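Local coordinates for protein thiosulfate sulfurtransferase YnjE (Escherichia coli, PDB 2WLR) that catalyses the transfer of sulfur from thiosulfate to cyanide, giving thiocyanate and sulfite, and works as a monomer in the periplasm, at residues Lys149-Ala154 and Gly168-Asp173; Lys159-Ser164 and Thr252-Lys257. All coordinates share one frame; numbering follows the deposited sequence.

How the contacts relate
Contact 1 is core and contact 2 surface: contact 1 pairs the two strands of a beta-alpha-beta unit, and contact 2 sets the helix of that unit against a distant segment; their centres lie about 8 Å apart. Pairing of strands 148-154 and 170-173 in contact 1 buries 481 Å² and rests on regular backbone hydrogen bonds, with apolar and charged side chains on its faces. Contact 2, between helix 160-163 and the irregular 252-257 segment, buries 179 Å² through van der Waals contact of one tyrosine and one leucine with prolines and a threonine. Y161 ties the two together: its hydroxyl touches the prolines and probably hydrogen-bonds to A169 O, and its ring packs beside D170 and E152.

Contact 1: Lys149-Ala154 and Gly168-Asp173; sequences KVIEAA and GADYID
V150, E152 and A154 exchange backbone hydrogen bonds with D170 and I172 in a parallel ladder. D170 N donates to V150 O at 2.9 Å, and E152 N returns to D170 O with the donor 37° above the carbonyl plane. I172 N meets E152 O at 2.8 Å, almost in line with its C=O, while A154 N to I172 O is longer, at 3.2 Å. CA-H...O contacts fill the gaps, as from Y171 CA to E152 O. At the start, a water bridges V150 N and G168 O.

These are adjacent strands of one beta-alpha-beta unit in the second rhodanese domain, with 170-173 at the edge of a five-stranded parallel sheet and strand 205-209 on the other flank of 149-154.

Apolar contact is closest on the face shared by I151, D170 and I172. I151 CG2, anti to the backbone N, sits 3.5 Å from I172 CG1, and the two side chains cross obliquely.

On the other face, Y171 OH lies 3.4 Å from A154 CB and bonds to G156 O. An alanine in place of Y171 would probably leave G156 O without this partner and open a gap beside A154.

The buried carboxylates have partners of their own: E152 OE2 forms a salt bridge with R211, and D170 OD2 is hydrogen-bonded to H198 ND1. D170 OD1 takes a weak bond from Y171 N at 2.8 Å.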
loop_
_atom_site.group_PDB
_atom_site.type_symbol
_atom_site.label_atom_id
_atom_site.label_comp_id
_atom_site.label_asym_id
_atom_site.label_seq_id
_atom_site.Cartn_x
_atom_site.Cartn_y
_atom_site.Cartn_z
ATOM N N LYS A 149 9.534 15.903 6.757
ATOM C CA LYS A 149 9.793 15.140 7.945
ATOM C C LYS A 149 9.695 13.661 7.585
ATOM O O LYS A 149 8.803 13.283 6.792
ATOM C CB LYS A 149 8.740 15.454 9.015
ATOM C CG LYS A 149 8.614 16.897 9.437
ATOM C CD LYS A 149 9.856 17.343 10.187
ATOM C CE LYS A 149 9.579 18.471 11.208
ATOM N NZ LYS A 149 9.951 19.782 10.657
ATOM N N VAL A 150 10.547 12.848 8.184
ATOM C CA VAL A 150 10.451 11.392 8.161
ATOM C C VAL A 150 10.114 10.913 9.562
ATOM O O VAL A 150 10.721 11.348 10.532
ATOM C CB VAL A 150 11.734 10.739 7.679
ATOM C CG1 VAL A 150 11.603 9.213 7.694
ATOM C CG2 VAL A 150 12.063 11.223 6.269
ATOM N N ILE A 151 9.115 10.057 9.683
ATOM C CA ILE A 151 8.580 9.666 10.973
ATOM C C ILE A 151 8.270 8.195 10.999
ATOM O O ILE A 151 7.521 7.699 10.128
ATOM C CB ILE A 151 7.288 10.438 11.292
ATOM C CG1 ILE A 151 7.480 11.960 11.114
ATOM C CG2 ILE A 151 6.843 10.165 12.717
ATOM C CD1 ILE A 151 6.351 12.798 11.619
ATOM N N GLU A 152 8.795 7.508 12.005
ATOM C CA GLU A 152 8.465 6.116 12.306
ATOM C C GLU A 152 7.227 6.090 13.181
ATOM O O GLU A 152 7.133 6.825 14.163
ATOM C CB GLU A 152 9.586 5.380 13.067
ATOM C CG GLU A 152 9.246 3.933 13.312
ATOM C CD GLU A 152 10.408 3.033 13.735
ATOM O OE1 GLU A 152 11.610 3.348 13.514
ATOM O OE2 GLU A 152 10.082 1.925 14.251
ATOM N N ALA A 153 6.256 5.256 12.819
ATOM C CA ALA A 153 5.026 5.085 13.593
ATOM C C ALA A 153 4.949 3.665 14.131
ATOM O O ALA A 153 5.226 2.702 13.413
ATOM C CB ALA A 153 3.767 5.400 12.694
ATOM N N ALA A 154 4.578 3.541 15.395
ATOM C CA ALA A 154 4.330 2.253 16.016
ATOM C C ALA A 154 3.476 2.449 17.255
ATOM O O ALA A 154 3.296 3.575 17.730
ATOM C CB ALA A 154 5.642 1.535 16.367
ATOM N N GLY A 168 17.503 10.630 10.921
ATOM C CA GLY A 168 16.708 11.857 10.871
ATOM C C GLY A 168 15.216 11.631 11.117
ATOM O O GLY A 168 14.438 12.587 11.110
ATOM N N ALA A 169 14.824 10.386 11.396
ATOM C CA ALA A 169 13.414 10.079 11.643
ATOM C C ALA A 169 12.989 10.418 13.064
ATOM O O ALA A 169 13.702 10.128 14.032
ATOM C CB ALA A 169 13.127 8.604 11.366
ATOM N N ASP A 170 11.814 11.030 13.162
ATOM C CA ASP A 170 11.091 11.257 14.413
ATOM C C ASP A 170 10.313 9.961 14.719
ATOM O O ASP A 170 10.403 8.993 13.960
ATOM C CB ASP A 170 10.195 12.494 14.209
ATOM C CG ASP A 170 9.477 12.967 15.453
ATOM O OD1 ASP A 170 9.894 12.657 16.582
ATOM O OD2 ASP A 170 8.484 13.713 15.253
ATOM N N TYR A 171 9.608 9.927 15.843
ATOM C CA TYR A 171 8.777 8.791 16.226
ATOM C C TYR A 171 7.416 9.272 16.677
ATOM O O TYR A 171 7.301 10.267 17.424
ATOM C CB TYR A 171 9.427 8.027 17.378
ATOM C CG TYR A 171 8.625 6.834 17.846
ATOM C CD1 TYR A 171 8.806 5.580 17.265
ATOM C CD2 TYR A 171 7.674 6.948 18.874
ATOM C CE1 TYR A 171 8.066 4.491 17.673
ATOM C CE2 TYR A 171 6.939 5.842 19.295
ATOM C CZ TYR A 171 7.154 4.610 18.698
ATOM O OH TYR A 171 6.471 3.472 19.077
ATOM N N ILE A 172 6.360 8.633 16.175
ATOM C CA ILE A 172 5.009 8.915 16.643
ATOM C C ILE A 172 4.443 7.611 17.211
ATOM O O ILE A 172 4.440 6.563 16.551
ATOM C CB ILE A 172 4.079 9.467 15.547
ATOM C CG1 ILE A 172 4.445 10.897 15.188
ATOM C CG2 ILE A 172 2.590 9.428 16.001
ATOM C CD1 ILE A 172 3.690 11.422 14.001
ATOM N N ASP A 173 3.948 7.680 18.443
ATOM C CA ASP A 173 3.182 6.628 19.078
ATOM C C ASP A 173 1.764 6.730 18.498
ATOM O O ASP A 173 1.157 7.816 18.520
ATOM C CB ASP A 173 3.202 6.931 20.590
ATOM C CG ASP A 173 2.467 5.928 21.451
ATOM O OD1 ASP A 173 1.604 5.144 20.998
ATOM O OD2 ASP A 173 2.719 6.017 22.680
HETATM O O HOH W 1 12.337 14.190 10.088
#

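Contact 2: Lys159-Ser164 and Thr252-Lys257; sequences KLYLIS and TPPKVK
Y161 meets P253 and P254 with the outer part of its ring. The hydroxyl OH lies 3.4 Å from P253 CA and 3.7 Å from P254 CD, so it touches both prolines. Beside it, ring atom CE1 stands 3.7 Å from P253 CG; P253 N and the carbonyl carbon of T252 lie at the ring edge, close to its plane, and the ring is thus met edge-on by the backbone. The Y161 and P253 side chains themselves run obliquely to one another. The second, smaller patch belongs to L162, whose CD2 reaches T252 CA at 3.7 Å and approaches T252 CG2 at 4.2 Å.

With CG anti to the backbone N (chi1 174°), the tyrosine side chain sets out from the helix toward P253. Several neighbours then fix it: OH bonds to A169 O, H165 stacks on the ring, and Y171 packs edge-to-face with it. P253 also rests on Y171, which links the proline to strand 170-173. Both side chains start from a short, weakly bonded helix, in which L160 O accepts from I163 N, at 2.9 Å, and S164 N, at 3.1 Å. L162 is further tied to the approaching chain by a backbone bond with G251.

The short helix is the crossover connection between strands 148-154 and 170-173 in the alpha/beta rhodanese fold, and here its Y161 and L162 meet the irregular chain that leads from helix 238-243 to strand 273-274, in the sheet of the third rhodanese domain.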
loop_
_atom_site.group_PDB
_atom_site.type_symbol
_atom_site.label_atom_id
_atom_site.label_comp_id
_atom_site.label_asym_id
_atom_site.label_seq_id
_atom_site.Cartn_x
_atom_site.Cartn_y
_atom_site.Cartn_z
ATOM N N LYS A 159 10.289 1.427 20.970
ATOM C CA LYS A 159 10.929 0.165 21.334
ATOM C C LYS A 159 12.043 -0.099 20.323
ATOM O O LYS A 159 13.175 0.324 20.519
ATOM C CB LYS A 159 9.892 -0.965 21.407
ATOM C CG LYS A 159 9.014 -0.922 22.697
ATOM C CD LYS A 159 7.799 -1.846 22.600
ATOM C CE LYS A 159 6.643 -1.249 21.726
ATOM N NZ LYS A 159 5.988 0.025 22.243
ATOM N N LEU A 160 11.709 -0.744 19.209
ATOM C CA LEU A 160 12.709 -1.049 18.193
ATOM C C LEU A 160 13.406 0.200 17.646
ATOM O O LEU A 160 14.595 0.160 17.345
ATOM C CB LEU A 160 12.052 -1.847 17.074
ATOM C CG LEU A 160 11.720 -3.280 17.474
ATOM C CD1 LEU A 160 10.829 -3.896 16.379
ATOM C CD2 LEU A 160 13.002 -4.082 17.738
ATOM N N TYR A 161 12.666 1.299 17.532
ATOM C CA TYR A 161 13.219 2.583 17.118
ATOM C C TYR A 161 14.461 2.960 17.928
ATOM O O TYR A 161 15.400 3.491 17.382
ATOM C CB TYR A 161 12.170 3.681 17.265
ATOM C CG TYR A 161 12.642 5.111 17.006
ATOM C CD1 TYR A 161 13.323 5.844 17.996
ATOM C CD2 TYR A 161 12.380 5.767 15.803
ATOM C CE1 TYR A 161 13.720 7.152 17.775
ATOM C CE2 TYR A 161 12.775 7.076 15.586
ATOM C CZ TYR A 161 13.470 7.779 16.579
ATOM O OH TYR A 161 13.858 9.075 16.340
ATOM N N LEU A 162 14.458 2.682 19.223
ATOM C CA LEU A 162 15.638 3.049 20.026
ATOM C C LEU A 162 16.907 2.292 19.596
ATOM O O LEU A 162 18.022 2.805 19.756
ATOM C CB LEU A 162 15.386 2.789 21.507
ATOM C CG LEU A 162 14.237 3.555 22.156
ATOM C CD1 LEU A 162 14.042 3.108 23.617
ATOM C CD2 LEU A 162 14.470 5.030 22.073
ATOM N N ILE A 163 16.744 1.075 19.097
ATOM C CA ILE A 163 17.861 0.248 18.672
ATOM C C ILE A 163 18.356 0.682 17.282
ATOM O O ILE A 163 19.545 0.837 17.060
ATOM C CB ILE A 163 17.471 -1.235 18.666
ATOM C CG1 ILE A 163 16.984 -1.697 20.051
ATOM C CG2 ILE A 163 18.651 -2.099 18.173
ATOM C CD1 ILE A 163 18.021 -1.590 21.138
ATOM N N SER A 164 17.426 0.836 16.344
ATOM C CA SER A 164 17.745 1.277 14.983
ATOM C C SER A 164 16.525 1.967 14.371
ATOM O O SER A 164 15.410 1.497 14.516
ATOM C CB SER A 164 18.112 0.077 14.107
ATOM O OG SER A 164 18.810 0.510 12.967
ATOM N N THR A 252 17.015 7.743 21.640
ATOM C CA THR A 252 15.757 8.453 21.856
ATOM C C THR A 252 15.475 9.443 20.722
ATOM O O THR A 252 16.400 9.984 20.110
ATOM C CB THR A 252 15.804 9.218 23.196
ATOM O OG1 THR A 252 16.888 10.148 23.153
ATOM C CG2 THR A 252 16.005 8.264 24.351
ATOM N N PRO A 253 14.181 9.665 20.398
ATOM C CA PRO A 253 13.895 10.663 19.356
ATOM C C PRO A 253 14.476 12.047 19.696
ATOM O O PRO A 253 14.249 12.528 20.802
ATOM C CB PRO A 253 12.351 10.719 19.323
ATOM C CG PRO A 253 11.899 9.482 19.959
ATOM C CD PRO A 253 12.966 9.043 20.928
ATOM N N PRO A 254 15.198 12.671 18.750
ATOM C CA PRO A 254 15.710 14.037 18.945
ATOM C C PRO A 254 14.607 15.050 19.153
ATOM O O PRO A 254 13.490 14.830 18.714
ATOM C CB PRO A 254 16.399 14.358 17.616
ATOM C CG PRO A 254 16.739 13.051 17.041
ATOM C CD PRO A 254 15.662 12.107 17.463
ATOM N N LYS A 255 14.949 16.175 19.769
ATOM C CA LYS A 255 14.041 17.302 19.906
ATOM C C LYS A 255 13.570 17.777 18.542
ATOM O O LYS A 255 14.366 17.919 17.615
ATOM C CB LYS A 255 14.765 18.461 20.606
ATOM C CG LYS A 255 13.936 19.137 21.640
ATOM C CD LYS A 255 14.749 20.221 22.350
ATOM C CE LYS A 255 14.242 20.476 23.759
ATOM N NZ LYS A 255 12.792 20.237 23.890
ATOM N N VAL A 256 12.269 18.002 18.411
ATOM C CA VAL A 256 11.711 18.556 17.205
ATOM C C VAL A 256 11.257 19.992 17.473
ATOM O O VAL A 256 10.633 20.265 18.500
ATOM C CB VAL A 256 10.549 17.671 16.688
ATOM C CG1 VAL A 256 9.868 18.282 15.498
ATOM C CG2 VAL A 256 11.086 16.273 16.352
ATOM N N LYS A 257 11.601 20.896 16.570
ATOM C CA LYS A 257 11.076 22.264 16.599
ATOM C C LYS A 257 9.573 22.211 16.358
ATOM O O LYS A 257 9.115 21.726 15.315
ATOM C CB LYS A 257 11.762 23.177 15.563
ATOM C CG LYS A 257 11.490 24.642 15.792
ATOM C CD LYS A 257 12.067 25.553 14.693
ATOM C CE LYS A 257 11.866 27.024 15.067
ATOM N NZ LYS A 257 11.705 27.934 13.893
#